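Local coordinates for kynurenine formamidase (Bacillus anthracis, PDB 4CO9) that catalyses the zinc-dependent hydrolysis of N-formyl-L-kynurenine to L-kynurenine and formate in the kynurenine pathway of tryptophan degradation, at the interface of chains A and B. Sequence-based numbering; all coordinates share one arbitrary frame. Chains: chain A/B, Kynurenine formamidase.

Contact 1: the interface of chains A and B. Residues chain A 51-52, 61, 198-200; chain B 30, 32, 43-46.
B:Tyr30 reaches tip first into chain A and hands its phenol hydroxyl to the carboxylate of A:Asp200, OH lying 2.5 Å from OD1. The hydroxyl meets OD1 on its anti side and well out of the carboxylate plane, which stands 43° from the tyrosine ring. With CG between backbone N and carbonyl carbon (chi1 54°), the carboxylate of A:Asp200 sits between the partner chain and A:His52, and each oxygen finds a donor: while OD1 takes the tyrosine, OD2 accepts NE2 of the zinc ligand A:His52 at 2.7 Å, nearly in the imidazole plane. A weak bond from the amide of B:Gly45 adds to OD2. The carboxylate thus ties a metal-binding histidine to the partner subunit and may help to fix its ring.

Side-chain amide and backbone also pair. ND2 of B:Asn43 points almost straight down the carbonyl of A:Phe61, 2.8 Å from O, and A:Ile51 N bonds to B:Gly45 O at 3.1 Å.

Flat and apolar surfaces fill in between. A:Ala199, small enough to lie against an aromatic, sets its CA over one face of B:Tyr30, 3.9 Å from the ring centroid, while A:Ile51 CG1 comes to the ring edge. The B:Asn43 amide stacks on A:Phe61, planes 17° apart, and B:Val32 CG2 touches the ring's CE2.

In the fold, strands 29-32 and 44-49 of chain B supply most of one side; 3-10 helix 60-62 and loop residues of chain A, among them A:His52, supply the other.

Contact 2: the interface of chains A and B. Residues chain A 61-65; chain B 32, 36, 41-43.
B:Val42 lays its branched side chain over the imidazole of A:His62, the two side chains running side by side in the same direction. Its CG1 sits above one ring face, 3.7 Å from the centroid and displaced toward the rim, and CB packs against CE1. A beta-branched aliphatic suits this place: it covers the ring with a rigid apolar surface and leaves the polar work to nitrogen atoms at the edge. The A:Phe61 ring and B:Val32 form a separate apolar patch on the far side of B:Asn43.

At the imidazole edge, ND1 donates to the backbone O of B:Asn43 at 2.7 Å. The acceptor lies close to the ring plane, although the nitrogen approaches from above the carbonyl plane. CG anti to the backbone N (chi1 177°) carries the A:His62 ring to the partner chain, and chi2 of 53° turns its ND1 to B:Asn43 O. The backbone O of A:His62 accepts B:Asn43 N in return, at 2.6 Å, so the two residues grip each other by side chain and main chain.

The B:Asn43 amide is held from both chains. Besides its bond to A:Phe61, ND2 gives a hydrogen to A:Asn65 OD1 at 3.0 Å, exactly in its own amide plane, while OD1 accepts B:Lys36 N at 2.9 Å. Asparagine, with a donor and an acceptor on one short arm, can satisfy both demands.

At the rim, B:Lys36 stretches its extended chain from helix 36-39 and caps the carbonyl of A:Phe63, NZ to O 2.8 Å. Water 1 lies 2.7 Å from B:Ser41 O and 3.2 Å from A:Phe63 O and bridges the two.

A:His62 is the inferred proton donor/acceptor of catalysis. Contacts from the second subunit to its face and ND1 should fix the ring's rotation, so dimer formation probably helps to shape the active site.

Contact 1: the interface of chains A and B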
ATOM      1  N   ILE A  51       4.284   4.706  11.705  1.00  7.52           N
ATOM      2  CA  ILE A  51       3.419   5.085  10.581  1.00  7.49           C
ATOM      3  C   ILE A  51       4.107   6.091   9.628  1.00  7.86           C
ATOM      4  O   ILE A  51       3.983   6.011   8.378  1.00  8.09           O
ATOM      5  CB  ILE A  51       2.109   5.651  11.168  1.00  7.32           C
ATOM      6  CG1 ILE A  51       1.302   4.506  11.834  1.00  7.18           C
ATOM      7  CG2 ILE A  51       1.293   6.359  10.094  1.00  7.25           C
ATOM      8  CD1 ILE A  51       0.746   3.435  10.884  1.00  7.12           C
ATOM      9  N   HIS A  52       4.865   7.004  10.216  1.00  8.12           N
ATOM     10  CA  HIS A  52       5.446   8.110   9.466  1.00  8.48           C
ATOM     11  C   HIS A  52       6.885   7.791   9.096  1.00  8.66           C
ATOM     12  O   HIS A  52       7.820   8.503   9.451  1.00  9.60           O
ATOM     13  CB  HIS A  52       5.327   9.395  10.296  1.00  8.59           C
ATOM     14  CG  HIS A  52       3.919   9.691  10.720  1.00  8.50           C
ATOM     15  ND1 HIS A  52       3.099  10.572  10.045  1.00  8.59           N
ATOM     16  CD2 HIS A  52       3.177   9.190  11.732  1.00  8.42           C
ATOM     17  CE1 HIS A  52       1.908  10.599  10.618  1.00  8.63           C
ATOM     18  NE2 HIS A  52       1.931   9.769  11.646  1.00  8.57           N
ATOM     19  N   PHE A  61      -6.355  12.418  12.217  1.00 10.41           N
ATOM     20  CA  PHE A  61      -6.109  11.956  13.581  1.00 10.32           C
ATOM     21  C   PHE A  61      -4.660  12.176  14.051  1.00 10.41           C
ATOM     22  O   PHE A  61      -4.418  12.303  15.258  1.00 10.13           O
ATOM     23  CB  PHE A  61      -6.506  10.492  13.717  1.00 10.70           C
ATOM     24  CG  PHE A  61      -6.228   9.898  15.085  1.00 10.85           C
ATOM     25  CD1 PHE A  61      -6.788  10.442  16.217  1.00 10.82           C
ATOM     26  CD2 PHE A  61      -5.412   8.783  15.225  1.00 10.66           C
ATOM     27  CE1 PHE A  61      -6.537   9.892  17.462  1.00 10.58           C
ATOM     28  CE2 PHE A  61      -5.155   8.234  16.466  1.00 10.61           C
ATOM     29  CZ  PHE A  61      -5.722   8.795  17.591  1.00 10.52           C
ATOM     30  N   ASP A 198      -7.793   2.300  12.695  1.00  9.41           N
ATOM     31  CA  ASP A 198      -7.606   3.187  13.834  1.00  9.96           C
ATOM     32  C   ASP A 198      -6.398   4.096  13.733  1.00  9.74           C
ATOM     33  O   ASP A 198      -6.084   4.799  14.684  1.00  9.49           O
ATOM     34  CB  ASP A 198      -7.501   2.347  15.107  1.00 10.77           C
ATOM     35  CG  ASP A 198      -8.712   1.462  15.314  1.00 11.28           C
ATOM     36  OD1 ASP A 198      -9.825   1.965  15.213  1.00 12.52           O
ATOM     37  OD2 ASP A 198      -8.550   0.257  15.553  1.00 11.61           O
ATOM     38  N   ALA A 199      -5.705   4.081  12.598  1.00  9.37           N
ATOM     39  CA  ALA A 199      -4.405   4.719  12.506  1.00  9.00           C
ATOM     40  C   ALA A 199      -4.426   6.202  12.145  1.00  8.82           C
ATOM     41  O   ALA A 199      -5.384   6.707  11.555  1.00  8.20           O
ATOM     42  CB  ALA A 199      -3.503   3.943  11.533  1.00  9.27           C
ATOM     43  N   ASP A 200      -3.307   6.843  12.478  1.00  8.46           N
ATOM     44  CA  ASP A 200      -3.038   8.234  12.266  1.00  8.24           C
ATOM     45  C   ASP A 200      -2.423   8.499  10.896  1.00  8.07           C
ATOM     46  O   ASP A 200      -2.140   9.646  10.565  1.00  8.22           O
ATOM     47  CB  ASP A 200      -2.080   8.742  13.355  1.00  8.47           C
ATOM     48  CG  ASP A 200      -0.786   7.907  13.462  1.00  8.75           C
ATOM     49  OD1 ASP A 200      -0.861   6.685  13.721  1.00  8.63           O
ATOM     50  OD2 ASP A 200       0.299   8.490  13.315  1.00  9.13           O
TER
ATOM     51  N   TYR B  30      -1.650  -2.207  16.142  1.00  9.66           N
ATOM     52  CA  TYR B  30      -1.510  -0.768  15.995  1.00  9.52           C
ATOM     53  C   TYR B  30      -1.688  -0.134  17.370  1.00  9.79           C
ATOM     54  O   TYR B  30      -2.674  -0.399  18.059  1.00  9.92           O
ATOM     55  CB  TYR B  30      -2.513  -0.167  15.005  1.00  9.44           C
ATOM     56  CG  TYR B  30      -2.482   1.337  15.065  1.00  9.00           C
ATOM     57  CD1 TYR B  30      -1.553   2.040  14.338  1.00  8.80           C
ATOM     58  CD2 TYR B  30      -3.324   2.048  15.944  1.00  8.96           C
ATOM     59  CE1 TYR B  30      -1.495   3.409  14.447  1.00  8.78           C
ATOM     60  CE2 TYR B  30      -3.267   3.431  16.064  1.00  8.84           C
ATOM     61  CZ  TYR B  30      -2.344   4.099  15.314  1.00  8.81           C
ATOM     62  OH  TYR B  30      -2.281   5.466  15.409  1.00  8.45           O
ATOM     63  N   VAL B  32      -1.001   3.872  19.445  1.00 10.48           N
ATOM     64  CA  VAL B  32      -0.503   5.230  19.481  1.00 10.89           C
ATOM     65  C   VAL B  32       0.710   5.221  20.414  1.00 10.89           C
ATOM     66  O   VAL B  32       0.569   5.012  21.612  1.00 11.46           O
ATOM     67  CB  VAL B  32      -1.586   6.206  19.985  1.00 11.18           C
ATOM     68  CG1 VAL B  32      -1.057   7.631  20.035  1.00 11.35           C
ATOM     69  CG2 VAL B  32      -2.810   6.137  19.085  1.00 11.44           C
ATOM     70  N   ASN B  43      -0.469  12.778  17.292  1.00  9.67           N
ATOM     71  CA  ASN B  43      -0.597  11.368  17.597  1.00  9.30           C
ATOM     72  C   ASN B  43       0.261  10.596  16.622  1.00  9.16           C
ATOM     73  O   ASN B  43       0.065  10.682  15.396  1.00  9.21           O
ATOM     74  CB  ASN B  43      -2.046  10.919  17.457  1.00  9.27           C
ATOM     75  CG  ASN B  43      -2.943  11.563  18.487  1.00  9.17           C
ATOM     76  OD1 ASN B  43      -2.733  11.384  19.692  1.00  9.13           O
ATOM     77  ND2 ASN B  43      -3.931  12.317  18.035  1.00  9.06           N
ATOM     78  N   VAL B  44       1.213   9.842  17.154  1.00  8.96           N
ATOM     79  CA  VAL B  44       2.141   9.082  16.337  1.00  8.88           C
ATOM     80  C   VAL B  44       1.938   7.586  16.568  1.00  8.71           C
ATOM     81  O   VAL B  44       2.062   7.107  17.707  1.00  8.95           O
ATOM     82  CB  VAL B  44       3.589   9.428  16.674  1.00  8.99           C
ATOM     83  CG1 VAL B  44       4.539   8.568  15.849  1.00  9.10           C
ATOM     84  CG2 VAL B  44       3.846  10.905  16.454  1.00  9.33           C
ATOM     85  N   GLY B  45       1.625   6.859  15.499  1.00  8.31           N
ATOM     86  CA  GLY B  45       1.342   5.434  15.605  1.00  8.22           C
ATOM     87  C   GLY B  45       2.549   4.514  15.407  1.00  8.12           C
ATOM     88  O   GLY B  45       3.502   4.859  14.707  1.00  8.04           O
ATOM     89  N   LYS B  46       2.488   3.333  16.013  1.00  8.38           N
ATOM     90  CA  LYS B  46       3.498   2.274  15.848  1.00  8.80           C
ATOM     91  C   LYS B  46       2.761   1.040  15.351  1.00  9.04           C
ATOM     92  O   LYS B  46       1.772   0.608  15.943  1.00  9.15           O
ATOM     93  CB  LYS B  46       4.216   1.931  17.157  1.00  9.04           C
ATOM     94  CG  LYS B  46       5.142   0.726  17.087  1.00  9.22           C
ATOM     95  CD  LYS B  46       5.707   0.428  18.468  1.00  9.65           C
ATOM     96  CE  LYS B  46       6.765  -0.660  18.413  1.00  9.90           C
ATOM     97  NZ  LYS B  46       7.199  -1.021  19.780  1.00 10.18           N
TER

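Contact 2: the interface of chains A and B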
ATOM      1  N   PHE A  61      -6.355  12.418  12.217  1.00 10.41           N
ATOM      2  CA  PHE A  61      -6.109  11.956  13.581  1.00 10.32           C
ATOM      3  C   PHE A  61      -4.660  12.176  14.051  1.00 10.41           C
ATOM      4  O   PHE A  61      -4.418  12.303  15.258  1.00 10.13           O
ATOM      5  CB  PHE A  61      -6.506  10.492  13.717  1.00 10.70           C
ATOM      6  CG  PHE A  61      -6.228   9.898  15.085  1.00 10.85           C
ATOM      7  CD1 PHE A  61      -6.788  10.442  16.217  1.00 10.82           C
ATOM      8  CD2 PHE A  61      -5.412   8.783  15.225  1.00 10.66           C
ATOM      9  CE1 PHE A  61      -6.537   9.892  17.462  1.00 10.58           C
ATOM     10  CE2 PHE A  61      -5.155   8.234  16.466  1.00 10.61           C
ATOM     11  CZ  PHE A  61      -5.722   8.795  17.591  1.00 10.52           C
ATOM     12  N   HIS A  62      -3.704  12.215  13.117  1.00 10.01           N
ATOM     13  CA  HIS A  62      -2.303  12.480  13.437  1.00 10.49           C
ATOM     14  C   HIS A  62      -2.130  13.799  14.200  1.00 11.06           C
ATOM     15  O   HIS A  62      -1.330  13.867  15.130  1.00 11.18           O
ATOM     16  CB  HIS A  62      -1.469  12.518  12.164  1.00 10.38           C
ATOM     17  CG  HIS A  62      -0.032  12.863  12.375  1.00 10.38           C
ATOM     18  ND1 HIS A  62       0.772  12.195  13.266  1.00 10.50           N
ATOM     19  CD2 HIS A  62       0.759  13.773  11.773  1.00 10.85           C
ATOM     20  CE1 HIS A  62       1.990  12.695  13.226  1.00 10.48           C
ATOM     21  NE2 HIS A  62       2.010  13.656  12.320  1.00 10.85           N
ATOM     22  N   PHE A  63      -2.904  14.809  13.845  1.00 11.74           N
ATOM     23  CA  PHE A  63      -2.773  16.136  14.481  1.00 12.96           C
ATOM     24  C   PHE A  63      -4.051  16.682  15.139  1.00 13.55           C
ATOM     25  O   PHE A  63      -4.047  17.789  15.677  1.00 13.71           O
ATOM     26  CB  PHE A  63      -2.241  17.127  13.453  1.00 13.35           C
ATOM     27  CG  PHE A  63      -2.975  17.096  12.152  1.00 13.67           C
ATOM     28  CD1 PHE A  63      -4.121  17.857  11.974  1.00 14.32           C
ATOM     29  CD2 PHE A  63      -2.534  16.285  11.109  1.00 14.33           C
ATOM     30  CE1 PHE A  63      -4.801  17.830  10.771  1.00 14.68           C
ATOM     31  CE2 PHE A  63      -3.215  16.251   9.898  1.00 14.46           C
ATOM     32  CZ  PHE A  63      -4.347  17.021   9.738  1.00 14.65           C
ATOM     33  N   ASP A  64      -5.123  15.908  15.101  1.00 14.10           N
ATOM     34  CA  ASP A  64      -6.405  16.318  15.674  1.00 15.09           C
ATOM     35  C   ASP A  64      -7.024  15.093  16.311  1.00 15.07           C
ATOM     36  O   ASP A  64      -7.357  14.134  15.604  1.00 15.23           O
ATOM     37  CB  ASP A  64      -7.296  16.869  14.559  1.00 15.75           C
ATOM     38  CG  ASP A  64      -8.660  17.320  15.043  1.00 16.27           C
ATOM     39  OD1 ASP A  64      -9.124  16.949  16.141  1.00 15.64           O
ATOM     40  OD2 ASP A  64      -9.279  18.076  14.283  1.00 18.39           O
ATOM     41  N   ASN A  65      -7.190  15.116  17.632  1.00 15.29           N
ATOM     42  CA  ASN A  65      -7.765  13.978  18.338  1.00 15.70           C
ATOM     43  C   ASN A  65      -9.128  13.564  17.830  1.00 15.94           C
ATOM     44  O   ASN A  65      -9.475  12.399  17.913  1.00 15.51           O
ATOM     45  CB  ASN A  65      -7.894  14.247  19.838  1.00 16.29           C
ATOM     46  CG  ASN A  65      -6.566  14.228  20.549  1.00 16.26           C
ATOM     47  OD1 ASN A  65      -5.630  13.536  20.135  1.00 16.55           O
ATOM     48  ND2 ASN A  65      -6.469  14.990  21.620  1.00 16.18           N
TER
ATOM     49  N   VAL B  32      -1.001   3.872  19.445  1.00 10.48           N
ATOM     50  CA  VAL B  32      -0.503   5.230  19.481  1.00 10.89           C
ATOM     51  C   VAL B  32       0.710   5.221  20.414  1.00 10.89           C
ATOM     52  O   VAL B  32       0.569   5.012  21.612  1.00 11.46           O
ATOM     53  CB  VAL B  32      -1.586   6.206  19.985  1.00 11.18           C
ATOM     54  CG1 VAL B  32      -1.057   7.631  20.035  1.00 11.35           C
ATOM     55  CG2 VAL B  32      -2.810   6.137  19.085  1.00 11.44           C
ATOM     56  N   LYS B  36      -0.965  13.049  21.262  1.00 11.45           N
ATOM     57  CA  LYS B  36      -0.857  14.493  21.075  1.00 12.12           C
ATOM     58  C   LYS B  36      -0.634  15.220  22.406  1.00 12.73           C
ATOM     59  O   LYS B  36       0.106  16.205  22.467  1.00 12.00           O
ATOM     60  CB  LYS B  36      -2.109  15.029  20.385  1.00 12.55           C
ATOM     61  CG  LYS B  36      -2.120  16.536  20.245  1.00 12.96           C
ATOM     62  CD  LYS B  36      -3.217  17.016  19.315  1.00 13.84           C
ATOM     63  CE  LYS B  36      -3.162  18.521  19.188  1.00 14.09           C
ATOM     64  NZ  LYS B  36      -4.151  19.031  18.215  1.00 14.96           N
ATOM     65  N   SER B  41       1.813  17.917  19.977  1.00 12.74           N
ATOM     66  CA  SER B  41       1.346  18.286  18.637  1.00 12.79           C
ATOM     67  C   SER B  41       0.652  17.169  17.864  1.00 12.47           C
ATOM     68  O   SER B  41      -0.343  17.433  17.194  1.00 11.93           O
ATOM     69  CB  SER B  41       2.478  18.874  17.789  1.00 13.56           C
ATOM     70  OG  SER B  41       3.470  17.915  17.485  1.00 13.58           O
ATOM     71  N   VAL B  42       1.167  15.939  17.956  1.00 11.94           N
ATOM     72  CA  VAL B  42       0.695  14.861  17.095  1.00 11.66           C
ATOM     73  C   VAL B  42       0.479  13.541  17.813  1.00 10.67           C
ATOM     74  O   VAL B  42       1.139  13.240  18.817  1.00 10.48           O
ATOM     75  CB  VAL B  42       1.668  14.627  15.924  1.00 12.20           C
ATOM     76  CG1 VAL B  42       1.620  15.800  14.958  1.00 12.63           C
ATOM     77  CG2 VAL B  42       3.086  14.409  16.421  1.00 12.62           C
ATOM     78  N   ASN B  43      -0.469  12.778  17.292  1.00  9.67           N
ATOM     79  CA  ASN B  43      -0.597  11.368  17.597  1.00  9.30           C
ATOM     80  C   ASN B  43       0.261  10.596  16.622  1.00  9.16           C
ATOM     81  O   ASN B  43       0.065  10.682  15.396  1.00  9.21           O
ATOM     82  CB  ASN B  43      -2.046  10.919  17.457  1.00  9.27           C
ATOM     83  CG  ASN B  43      -2.943  11.563  18.487  1.00  9.17           C
ATOM     84  OD1 ASN B  43      -2.733  11.384  19.692  1.00  9.13           O
ATOM     85  ND2 ASN B  43      -3.931  12.317  18.035  1.00  9.06           N
TER
HETATM   86  O   HOH W   1      -1.489  19.676  16.349  1.00 16.87           O

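The C-alpha centres of contact 1 and contact 2 lie about 8 Å apart, and the patches merge through A:Phe61, B:Val32 and B:Asn43. On chain B the run 41-46, with B:Asn43 at the join, and strand 29-32 serve both contacts. Contact 1 includes the zinc ligand A:His52, and contact 2 includes the probable acid-base residue A:His62. Since the enzyme is a homodimer with two-fold symmetry, the same pair recurs with the chains exchanged, and each subunit probably braces the catalytic surroundings of the other. Assembly and active-site organisation are thus probably coupled, although the structure alone does not show how activity depends on dimerisation.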